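Local structure of metal transporter CNNM3 (Homo sapiens, 6DFD) at residues His76-His80 against Pro81-Gln85; Leu67-Ser70 against Glu71-Leu75; Val43-Ser46 against Pro47-Leu51; Arg55-Ser58 against Arg59-Val63. The protein probably takes part in magnesium efflux across the membrane, its cyclic nucleotide-binding homology domain mediating dimerisation. The protein carries 6 engineered substitutions. One frame throughout, in Å; residues are numbered along the deposited sequence.

Overall arrangement
The four contacts mark the two ends of two successive helices. Interactions 3 and 4 lie at the start and finish of helix 47-60; interactions 2 and 1 do the same for helix 71-78. Both starts rest on a serine N-cap with a hydrophobic side chain just before it (Ile45 in interaction 3, the engineered Met69 in interaction 2), whereas the finishes differ: a chain of backbone bonds and a bridging water in interaction 4, an asparagine gripping two carbonyls in interaction 1. Interaction 3 is a surface contact, the other three partly buried. A salt bridge from Glu71 to Arg55 joins interactions 2 and 4, while Asn84 packs on Ile45 and Leu50, joining interactions 1 and 3.

Interaction 1: residues His76-His80 against Pro81-Gln85; sequences HLLKH and PSVNQ
Asn84 ND2 grips two carbonyls, Leu78 O at 2.9 Å and His80 O at 3.1 Å, and so ties the first residue of strand 84-87 back to the last turn of helix 71-78 and the loop after it. His80 O lies in the plane of the Asn84 amide; Leu78 O is tilted a little from it. Two bonds from one nitrogen should fix the rotation of this buried amide. His80 O is doubly used, because Val83 N reaches it from the face opposite to Asn84 ND2, at 3.1 Å. In the side chain of His80, ND1 accepts from Ser82 N at 3.0 Å, with the donor in the plane of the ring; a neutral ring would then probably carry its proton on NE2. Pro81 CD sits over one face of the same imidazole, 3.5 Å from the centroid and offset toward the rim, a CH-pi contact. Farther out, Val83 CG2 meets Leu77 CD1 at 3.9 Å, the two side chains crossing at about a right angle, and Val83 CG1 lies near Leu78 CD2 at 4.4 Å. Val83 and Leu78 both also rest on Ile192 of strand 189-195. The bond from Val83 N to His80 O closes a type I beta turn, and Asn84 N to Pro81 O closes a second one: a helix-to-strand connection that leads into the beta barrel of the domain.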
loop_
_atom_site.group_PDB
_atom_site.type_symbol
_atom_site.label_atom_id
_atom_site.label_comp_id
_atom_site.label_asym_id
_atom_site.label_seq_id
_atom_site.Cartn_x
_atom_site.Cartn_y
_atom_site.Cartn_z
ATOM N N HIS A 76 -13.369 -3.218 -23.977
ATOM C CA HIS A 76 -13.083 -2.301 -25.073
ATOM C C HIS A 76 -12.269 -1.097 -24.601
ATOM O O HIS A 76 -11.359 -0.641 -25.301
ATOM C CB HIS A 76 -14.396 -1.856 -25.713
ATOM C CG HIS A 76 -14.225 -0.959 -26.897
ATOM N ND1 HIS A 76 -14.736 0.322 -26.939
ATOM C CD2 HIS A 76 -13.615 -1.160 -28.089
ATOM C CE1 HIS A 76 -14.442 0.872 -28.103
ATOM N NE2 HIS A 76 -13.763 -0.005 -28.821
ATOM N N LEU A 77 -12.586 -0.560 -23.421
ATOM C CA LEU A 77 -11.836 0.580 -22.898
ATOM C C LEU A 77 -10.389 0.201 -22.622
ATOM O O LEU A 77 -9.459 0.940 -22.968
ATOM C CB LEU A 77 -12.499 1.101 -21.623
ATOM C CG LEU A 77 -11.715 2.140 -20.812
ATOM C CD1 LEU A 77 -11.545 3.419 -21.616
ATOM C CD2 LEU A 77 -12.420 2.432 -19.495
ATOM N N LEU A 78 -10.181 -0.948 -21.978
ATOM C CA LEU A 78 -8.832 -1.372 -21.621
ATOM C C LEU A 78 -7.968 -1.633 -22.842
ATOM O O LEU A 78 -6.739 -1.672 -22.722
ATOM C CB LEU A 78 -8.909 -2.629 -20.760
ATOM C CG LEU A 78 -9.542 -2.457 -19.383
ATOM C CD1 LEU A 78 -9.638 -3.805 -18.720
ATOM C CD2 LEU A 78 -8.758 -1.509 -18.508
ATOM N N LYS A 79 -8.576 -1.825 -24.005
ATOM C CA LYS A 79 -7.840 -2.058 -25.235
ATOM C C LYS A 79 -7.430 -0.770 -25.932
ATOM O O LYS A 79 -6.676 -0.828 -26.911
ATOM C CB LYS A 79 -8.682 -2.897 -26.205
ATOM C CG LYS A 79 -8.846 -4.362 -25.823
ATOM C CD LYS A 79 -9.636 -5.091 -26.897
ATOM C CE LYS A 79 -9.802 -6.571 -26.595
ATOM N NZ LYS A 79 -10.885 -7.146 -27.441
ATOM N N HIS A 80 -7.904 0.384 -25.473
ATOM C CA HIS A 80 -7.575 1.620 -26.164
ATOM C C HIS A 80 -6.106 1.982 -25.945
ATOM O O HIS A 80 -5.584 1.835 -24.833
ATOM C CB HIS A 80 -8.467 2.765 -25.696
ATOM C CG HIS A 80 -8.388 3.972 -26.575
ATOM N ND1 HIS A 80 -7.288 4.799 -26.601
ATOM C CD2 HIS A 80 -9.261 4.480 -27.476
ATOM C CE1 HIS A 80 -7.488 5.772 -27.472
ATOM N NE2 HIS A 80 -8.679 5.601 -28.017
ATOM N N PRO A 81 -5.410 2.467 -26.983
ATOM C CA PRO A 81 -3.979 2.776 -26.814
ATOM C C PRO A 81 -3.676 3.735 -25.673
ATOM O O PRO A 81 -2.679 3.532 -24.968
ATOM C CB PRO A 81 -3.594 3.375 -28.174
ATOM C CG PRO A 81 -4.545 2.767 -29.134
ATOM C CD PRO A 81 -5.834 2.601 -28.392
ATOM N N SER A 82 -4.483 4.785 -25.478
ATOM C CA SER A 82 -4.166 5.780 -24.454
ATOM C C SER A 82 -4.286 5.220 -23.040
ATOM O O SER A 82 -3.706 5.792 -22.108
ATOM C CB SER A 82 -5.069 7.004 -24.608
ATOM O OG SER A 82 -6.413 6.687 -24.300
ATOM N N VAL A 83 -5.004 4.110 -22.864
ATOM C CA VAL A 83 -5.166 3.509 -21.543
ATOM C C VAL A 83 -3.974 2.640 -21.182
ATOM O O VAL A 83 -3.726 2.379 -19.996
ATOM C CB VAL A 83 -6.487 2.716 -21.523
ATOM C CG1 VAL A 83 -6.633 1.875 -20.258
ATOM C CG2 VAL A 83 -7.652 3.676 -21.679
ATOM N N ASN A 84 -3.217 2.207 -22.174
ATOM C CA ASN A 84 -2.065 1.347 -21.968
ATOM C C ASN A 84 -0.835 2.233 -21.944
ATOM O O ASN A 84 -0.450 2.794 -22.973
ATOM C CB ASN A 84 -1.987 0.298 -23.068
ATOM C CG ASN A 84 -3.042 -0.766 -22.897
ATOM O OD1 ASN A 84 -2.818 -1.754 -22.199
ATOM N ND2 ASN A 84 -4.217 -0.554 -23.500
ATOM N N GLN A 85 -0.224 2.363 -20.768
ATOM C CA GLN A 85 0.871 3.304 -20.590
ATOM C C GLN A 85 2.036 2.593 -19.925
ATOM O O GLN A 85 1.908 1.489 -19.404
ATOM C CB GLN A 85 0.446 4.516 -19.750
ATOM C CG GLN A 85 -0.751 5.296 -20.306
ATOM C CD GLN A 85 -0.381 6.310 -21.367
ATOM O OE1 GLN A 85 0.774 6.404 -21.789
ATOM N NE2 GLN A 85 -1.366 7.090 -21.801
#

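Interaction 2: residues Leu67-Ser70 against Glu71-Leu75. Engineered in segment 67-70: Met69 (natural residue Ile).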
loop_
_atom_site.group_PDB
_atom_site.type_symbol
_atom_site.label_atom_id
_atom_site.label_comp_id
_atom_site.label_asym_id
_atom_site.label_seq_id
_atom_site.Cartn_x
_atom_site.Cartn_y
_atom_site.Cartn_z
ATOM N N LEU A 67 -22.756 -3.583 -12.790
ATOM C CA LEU A 67 -23.961 -2.789 -12.600
ATOM C C LEU A 67 -23.787 -1.363 -13.092
ATOM O O LEU A 67 -24.787 -0.684 -13.358
ATOM C CB LEU A 67 -24.348 -2.779 -11.123
ATOM C CG LEU A 67 -24.607 -4.159 -10.519
ATOM C CD1 LEU A 67 -24.949 -4.022 -9.047
ATOM C CD2 LEU A 67 -25.726 -4.874 -11.261
ATOM N N ARG A 68 -22.547 -0.897 -13.193
ATOM C CA ARG A 68 -22.201 0.439 -13.657
ATOM C C ARG A 68 -21.647 0.438 -15.073
ATOM O O ARG A 68 -22.016 1.292 -15.883
ATOM C CB ARG A 68 -21.163 1.057 -12.712
ATOM C CG ARG A 68 -21.661 1.190 -11.281
ATOM C CD ARG A 68 -20.594 1.717 -10.333
ATOM N NE ARG A 68 -21.073 1.687 -8.952
ATOM C CZ ARG A 68 -20.527 2.355 -7.940
ATOM N NH1 ARG A 68 -19.469 3.133 -8.132
ATOM N NH2 ARG A 68 -21.053 2.251 -6.726
HETATM N N MSE A 69 -20.779 -0.517 -15.379
HETATM C CA MSE A 69 -20.123 -0.604 -16.675
HETATM C C MSE A 69 -20.141 -2.036 -17.160
HETATM O O MSE A 69 -19.699 -2.930 -16.443
HETATM C CB MSE A 69 -18.676 -0.128 -16.582
HETATM C CG MSE A 69 -18.031 0.029 -17.938
HETATM SE SE MSE A 69 -16.299 0.750 -17.791
HETATM C CE MSE A 69 -16.746 2.442 -16.940
ATOM N N SER A 70 -20.611 -2.268 -18.378
ATOM C CA SER A 70 -20.681 -3.633 -18.868
ATOM C C SER A 70 -19.277 -4.180 -19.068
ATOM O O SER A 70 -18.331 -3.444 -19.362
ATOM C CB SER A 70 -21.478 -3.713 -20.171
ATOM O OG SER A 70 -20.713 -3.310 -21.288
ATOM N N GLU A 71 -19.141 -5.489 -18.871
ATOM C CA GLU A 71 -17.838 -6.116 -19.034
ATOM C C GLU A 71 -17.316 -5.909 -20.445
ATOM O O GLU A 71 -16.114 -5.734 -20.653
ATOM C CB GLU A 71 -17.942 -7.603 -18.698
ATOM C CG GLU A 71 -18.245 -7.856 -17.246
ATOM C CD GLU A 71 -18.017 -9.297 -16.855
ATOM O OE1 GLU A 71 -19.004 -10.011 -16.611
ATOM O OE2 GLU A 71 -16.843 -9.734 -16.799
ATOM N N LYS A 72 -18.214 -5.899 -21.428
ATOM C CA LYS A 72 -17.798 -5.692 -22.811
ATOM C C LYS A 72 -17.251 -4.287 -23.015
ATOM O O LYS A 72 -16.226 -4.098 -23.685
ATOM C CB LYS A 72 -18.989 -5.952 -23.738
ATOM C CG LYS A 72 -18.725 -5.743 -25.220
ATOM C CD LYS A 72 -20.037 -5.540 -25.968
ATOM C CE LYS A 72 -19.949 -5.998 -27.413
ATOM N NZ LYS A 72 -18.781 -5.411 -28.127
ATOM N N VAL A 73 -17.933 -3.284 -22.459
ATOM C CA VAL A 73 -17.479 -1.903 -22.596
ATOM C C VAL A 73 -16.150 -1.718 -21.879
ATOM O O VAL A 73 -15.234 -1.055 -22.383
ATOM C CB VAL A 73 -18.552 -0.943 -22.050
ATOM C CG1 VAL A 73 -18.010 0.482 -21.942
ATOM C CG2 VAL A 73 -19.772 -0.972 -22.946
ATOM N N LEU A 74 -16.012 -2.323 -20.701
ATOM C CA LEU A 74 -14.753 -2.212 -19.975
ATOM C C LEU A 74 -13.614 -2.833 -20.765
ATOM O O LEU A 74 -12.520 -2.256 -20.858
ATOM C CB LEU A 74 -14.870 -2.878 -18.606
ATOM C CG LEU A 74 -13.584 -2.819 -17.761
ATOM C CD1 LEU A 74 -13.094 -1.380 -17.586
ATOM C CD2 LEU A 74 -13.844 -3.458 -16.406
ATOM N N LEU A 75 -13.837 -4.021 -21.334
ATOM C CA LEU A 75 -12.759 -4.641 -22.098
ATOM C C LEU A 75 -12.372 -3.756 -23.272
ATOM O O LEU A 75 -11.183 -3.521 -23.524
ATOM C CB LEU A 75 -13.173 -6.034 -22.576
ATOM C CG LEU A 75 -12.089 -6.802 -23.346
ATOM C CD1 LEU A 75 -10.862 -7.045 -22.485
ATOM C CD2 LEU A 75 -12.643 -8.116 -23.862
#
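The carboxylate of Glu71 is the one flat side-chain group among the touching residues, and it plays no part in holding Ser70: it is directed to helix 47-60 and away from the cap, OE2 taking a salt bridge from Arg55 and a hydrogen bond from Gln54. The polar work falls to Ser70. Its OG accepts Val73 N at 3.0 Å with an N-H...O angle of 159°, a straight capping bond made possible by a first torsion of 79°, which sets OG between the backbone N and the carbonyl carbon. The same oxygen has Lys72 CB on its fringe at 4.0 Å. Ser70 O meanwhile accepts Leu74 N at 2.9 Å, the opening bond of the helix. Beside this cap, the engineered selenomethionine Met69 runs across two side chains at about right angles: CG touches Val73 CG1 at 4.0 Å, and SE touches Leu74 CD1 at 3.9 Å. Its chain is extended as far as SE and bends at the last torsion. Met69 is buried, also covered by Tyr199, Ala202 and Thr206 of helix 196-207, while Leu74 leans on Leu57 and Phe64. Serine at the N-cap, accepting from the N-H three residues on, is a classic helix start, here of helix 71-78 in the cyclic nucleotide-binding homology domain.

Interaction 3: residues Val43-Ser46 against Pro47-Leu51; sequences VTIS and PQLLL
Ile45 reaches the first turn of helix 47-60 with its CB, which stands 4.1 Å from Leu50 CD1. From there the side chain divides. CG2, placed anti to the backbone N, enters the angle between two leucines, 3.6 Å from Leu50 CD2 and 3.8 Å from Leu49 CD2; the side chains of Ile45 and Leu50 cross at about a right angle. The other branch packs on Asn84 OD1 with CG1 and carries CD1 on, away from the helix, so the touching is done by CG2. Next to this small apolar cluster, Ser46 caps the helix. Its OG donates to Gln48 OE1 at 2.9 Å, in the plane of that carbonyl, and accepts Leu49 N in a weak capping bond of 3.3 Å. Gln48 can fold back to meet it because its chain bends at the second torsion, 77°. Ser46 O takes Leu50 N at 3.1 Å, the first regular bond of the helix, and Pro47 fills the first helical position, where its lack of an N-H costs no bond. The contact lies at the protein surface: Ile45 and Leu50 face strands 84-87 and 189-195, through Asn84, Gln190 and Ile192, while Leu49 leans on Phe135.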
loop_
_atom_site.group_PDB
_atom_site.type_symbol
_atom_site.label_atom_id
_atom_site.label_comp_id
_atom_site.label_asym_id
_atom_site.label_seq_id
_atom_site.Cartn_x
_atom_site.Cartn_y
_atom_site.Cartn_z
ATOM N N VAL A 43 4.011 -1.197 -27.305
ATOM C CA VAL A 43 3.914 -2.651 -27.312
ATOM C C VAL A 43 2.452 -3.065 -27.224
ATOM O O VAL A 43 1.668 -2.479 -26.469
ATOM C CB VAL A 43 4.735 -3.253 -26.155
ATOM C CG1 VAL A 43 4.131 -2.877 -24.795
ATOM C CG2 VAL A 43 4.840 -4.766 -26.308
ATOM N N THR A 44 2.084 -4.080 -28.004
ATOM C CA THR A 44 0.757 -4.669 -27.920
ATOM C C THR A 44 0.680 -5.544 -26.676
ATOM O O THR A 44 1.456 -6.497 -26.531
ATOM C CB THR A 44 0.454 -5.488 -29.174
ATOM O OG1 THR A 44 0.829 -4.740 -30.340
ATOM C CG2 THR A 44 -1.032 -5.820 -29.241
ATOM N N ILE A 45 -0.238 -5.204 -25.770
ATOM C CA ILE A 45 -0.476 -6.011 -24.582
ATOM C C ILE A 45 -1.199 -7.290 -24.970
ATOM O O ILE A 45 -2.099 -7.285 -25.817
ATOM C CB ILE A 45 -1.293 -5.214 -23.549
ATOM C CG1 ILE A 45 -0.600 -3.886 -23.223
ATOM C CG2 ILE A 45 -1.513 -6.038 -22.280
ATOM C CD1 ILE A 45 0.856 -4.018 -22.787
ATOM N N SER A 46 -0.826 -8.390 -24.331
ATOM C CA SER A 46 -1.454 -9.672 -24.615
ATOM C C SER A 46 -2.974 -9.566 -24.456
ATOM O O SER A 46 -3.446 -9.040 -23.437
ATOM C CB SER A 46 -0.888 -10.733 -23.667
ATOM O OG SER A 46 -1.816 -11.762 -23.426
ATOM N N PRO A 47 -3.768 -10.057 -25.419
ATOM C CA PRO A 47 -5.236 -9.970 -25.273
ATOM C C PRO A 47 -5.776 -10.720 -24.065
ATOM O O PRO A 47 -6.771 -10.292 -23.461
ATOM C CB PRO A 47 -5.764 -10.586 -26.579
ATOM C CG PRO A 47 -4.607 -10.597 -27.523
ATOM C CD PRO A 47 -3.370 -10.676 -26.699
ATOM N N GLN A 48 -5.157 -11.846 -23.705
ATOM C CA GLN A 48 -5.608 -12.597 -22.540
ATOM C C GLN A 48 -5.286 -11.859 -21.244
ATOM O O GLN A 48 -6.031 -11.977 -20.262
ATOM C CB GLN A 48 -4.973 -13.990 -22.542
ATOM C CG GLN A 48 -5.227 -14.832 -23.800
ATOM C CD GLN A 48 -4.383 -14.427 -25.015
ATOM O OE1 GLN A 48 -3.426 -13.643 -24.911
ATOM N NE2 GLN A 48 -4.734 -14.977 -26.178
ATOM N N LEU A 49 -4.175 -11.113 -21.206
ATOM C CA LEU A 49 -3.887 -10.291 -20.033
ATOM C C LEU A 49 -4.907 -9.164 -19.894
ATOM O O LEU A 49 -5.342 -8.841 -18.784
ATOM C CB LEU A 49 -2.462 -9.728 -20.110
ATOM C CG LEU A 49 -2.023 -8.741 -19.015
ATOM C CD1 LEU A 49 -2.129 -9.349 -17.611
ATOM C CD2 LEU A 49 -0.604 -8.254 -19.273
ATOM N N LEU A 50 -5.305 -8.547 -21.005
ATOM C CA LEU A 50 -6.328 -7.513 -20.902
ATOM C C LEU A 50 -7.666 -8.106 -20.491
ATOM O O LEU A 50 -8.414 -7.468 -19.743
ATOM C CB LEU A 50 -6.448 -6.748 -22.218
ATOM C CG LEU A 50 -5.196 -5.924 -22.546
ATOM C CD1 LEU A 50 -5.363 -5.163 -23.859
ATOM C CD2 LEU A 50 -4.832 -4.947 -21.420
ATOM N N LEU A 51 -7.973 -9.326 -20.941
ATOM C CA LEU A 51 -9.186 -9.999 -20.475
ATOM C C LEU A 51 -9.115 -10.290 -18.981
ATOM O O LEU A 51 -10.093 -10.087 -18.250
ATOM C CB LEU A 51 -9.394 -11.293 -21.260
ATOM C CG LEU A 51 -10.639 -12.117 -20.930
ATOM C CD1 LEU A 51 -11.921 -11.299 -21.110
ATOM C CD2 LEU A 51 -10.662 -13.373 -21.815
#

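Interaction 4: residues Arg55-Ser58 against Arg59-Val63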
loop_
_atom_site.group_PDB
_atom_site.type_symbol
_atom_site.label_atom_id
_atom_site.label_comp_id
_atom_site.label_asym_id
_atom_site.label_seq_id
_atom_site.Cartn_x
_atom_site.Cartn_y
_atom_site.Cartn_z
ATOM N N ARG A 55 -11.758 -8.897 -16.158
ATOM C CA ARG A 55 -12.457 -9.720 -15.170
ATOM C C ARG A 55 -12.103 -9.286 -13.756
ATOM O O ARG A 55 -12.964 -9.225 -12.868
ATOM C CB ARG A 55 -12.102 -11.200 -15.334
ATOM C CG ARG A 55 -12.309 -11.801 -16.703
ATOM C CD ARG A 55 -13.715 -11.658 -17.169
ATOM N NE ARG A 55 -14.000 -12.580 -18.265
ATOM C CZ ARG A 55 -14.993 -12.415 -19.130
ATOM N NH1 ARG A 55 -15.788 -11.357 -19.034
ATOM N NH2 ARG A 55 -15.190 -13.308 -20.092
ATOM N N PHE A 56 -10.820 -9.023 -13.520
ATOM C CA PHE A 56 -10.380 -8.608 -12.196
ATOM C C PHE A 56 -11.083 -7.335 -11.764
ATOM O O PHE A 56 -11.637 -7.265 -10.665
ATOM C CB PHE A 56 -8.866 -8.397 -12.207
ATOM C CG PHE A 56 -8.313 -7.886 -10.907
ATOM C CD1 PHE A 56 -8.096 -8.742 -9.848
ATOM C CD2 PHE A 56 -7.996 -6.552 -10.750
ATOM C CE1 PHE A 56 -7.567 -8.274 -8.652
ATOM C CE2 PHE A 56 -7.471 -6.079 -9.552
ATOM C CZ PHE A 56 -7.252 -6.943 -8.510
ATOM N N LEU A 57 -11.046 -6.305 -12.609
ATOM C CA LEU A 57 -11.652 -5.036 -12.231
ATOM C C LEU A 57 -13.148 -5.194 -12.015
ATOM O O LEU A 57 -13.697 -4.680 -11.038
ATOM C CB LEU A 57 -11.380 -3.981 -13.295
ATOM C CG LEU A 57 -9.932 -3.512 -13.429
ATOM C CD1 LEU A 57 -9.851 -2.539 -14.583
ATOM C CD2 LEU A 57 -9.455 -2.860 -12.138
ATOM N N SER A 58 -13.825 -5.909 -12.920
ATOM C CA SER A 58 -15.268 -6.088 -12.786
ATOM C C SER A 58 -15.624 -6.780 -11.482
ATOM O O SER A 58 -16.695 -6.520 -10.910
ATOM C CB SER A 58 -15.815 -6.899 -13.965
ATOM O OG SER A 58 -15.593 -6.228 -15.193
ATOM N N ARG A 59 -14.756 -7.675 -10.996
ATOM C CA ARG A 59 -15.070 -8.372 -9.753
ATOM C C ARG A 59 -14.671 -7.567 -8.521
ATOM O O ARG A 59 -15.376 -7.596 -7.511
ATOM C CB ARG A 59 -14.370 -9.730 -9.714
ATOM C CG ARG A 59 -14.490 -10.453 -8.377
ATOM C CD ARG A 59 -15.838 -11.117 -8.243
ATOM N NE ARG A 59 -15.727 -12.462 -8.777
ATOM C CZ ARG A 59 -15.481 -13.547 -8.052
ATOM N NH1 ARG A 59 -15.364 -13.482 -6.731
ATOM N NH2 ARG A 59 -15.366 -14.710 -8.662
ATOM N N GLU A 60 -13.535 -6.878 -8.568
ATOM C CA GLU A 60 -12.884 -6.402 -7.356
ATOM C C GLU A 60 -13.070 -4.913 -7.081
ATOM O O GLU A 60 -12.922 -4.501 -5.925
ATOM C CB GLU A 60 -11.380 -6.704 -7.422
ATOM C CG GLU A 60 -11.052 -8.198 -7.496
ATOM C CD GLU A 60 -11.484 -8.967 -6.258
ATOM O OE1 GLU A 60 -11.891 -10.146 -6.389
ATOM O OE2 GLU A 60 -11.410 -8.390 -5.151
ATOM N N VAL A 61 -13.375 -4.097 -8.094
ATOM C CA VAL A 61 -13.386 -2.642 -7.948
ATOM C C VAL A 61 -14.792 -2.132 -8.232
ATOM O O VAL A 61 -15.309 -2.302 -9.344
ATOM C CB VAL A 61 -12.358 -1.971 -8.872
ATOM C CG1 VAL A 61 -12.281 -0.486 -8.567
ATOM C CG2 VAL A 61 -10.994 -2.627 -8.703
ATOM N N ASP A 62 -15.393 -1.474 -7.231
ATOM C CA ASP A 62 -16.815 -1.138 -7.285
ATOM C C ASP A 62 -17.154 -0.212 -8.451
ATOM O O ASP A 62 -18.207 -0.365 -9.083
ATOM C CB ASP A 62 -17.247 -0.500 -5.963
ATOM C CG ASP A 62 -17.405 -1.517 -4.845
ATOM O OD1 ASP A 62 -17.133 -2.715 -5.082
ATOM O OD2 ASP A 62 -17.805 -1.121 -3.728
ATOM N N VAL A 63 -16.303 0.776 -8.736
ATOM C CA VAL A 63 -16.617 1.687 -9.835
ATOM C C VAL A 63 -16.637 0.967 -11.180
ATOM O O VAL A 63 -17.183 1.498 -12.153
ATOM C CB VAL A 63 -15.625 2.870 -9.886
ATOM C CG1 VAL A 63 -15.692 3.683 -8.607
ATOM C CG2 VAL A 63 -14.221 2.387 -10.112
HETATM O O HOH W 1 -16.758 -4.396 -9.065
#
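The last turn of helix 47-60 unwinds where Arg55, Phe56 and Leu57 offer their carbonyls to Arg59, Glu60 and Val61. Arg59 N bonds to Arg55 O, Glu60 N to Phe56 O and Val61 N to Leu57 O, regular steps of four residues, of which the bond from Glu60 N to Phe56 O measures 2.9 Å; weak three-residue bonds from Arg59 N to Phe56 O and from Glu60 N to Leu57 O run beside them. Val61 then leaves helical geometry with a phi of -119°, so the helix ends without a left-handed residue. A water bridges the opening turn, donating to Ser58 O at 2.8 Å and, more weakly, to Val61 O. Among the side chains, Glu60 CG lies over one face of the Phe56 ring, 4.0 Å from its centroid and offset toward the rim, a CH-pi contact; the carboxylate plane is turned 28° from the ring. With CG anti to the backbone N (chi1 177°), the Phe56 ring lies alongside the next turn, where Glu60 CG meets its face. Leu57 and Val61 point the same way and lie side by side, Leu57 CD2 3.8 Å from Val61 CG2. On this inner side Leu57 packs on Phe111 and Leu113 of strand 110-114 and faces helix 71-78, and Val61 rests on Val140; Phe56 meets Phe135 edge-to-face.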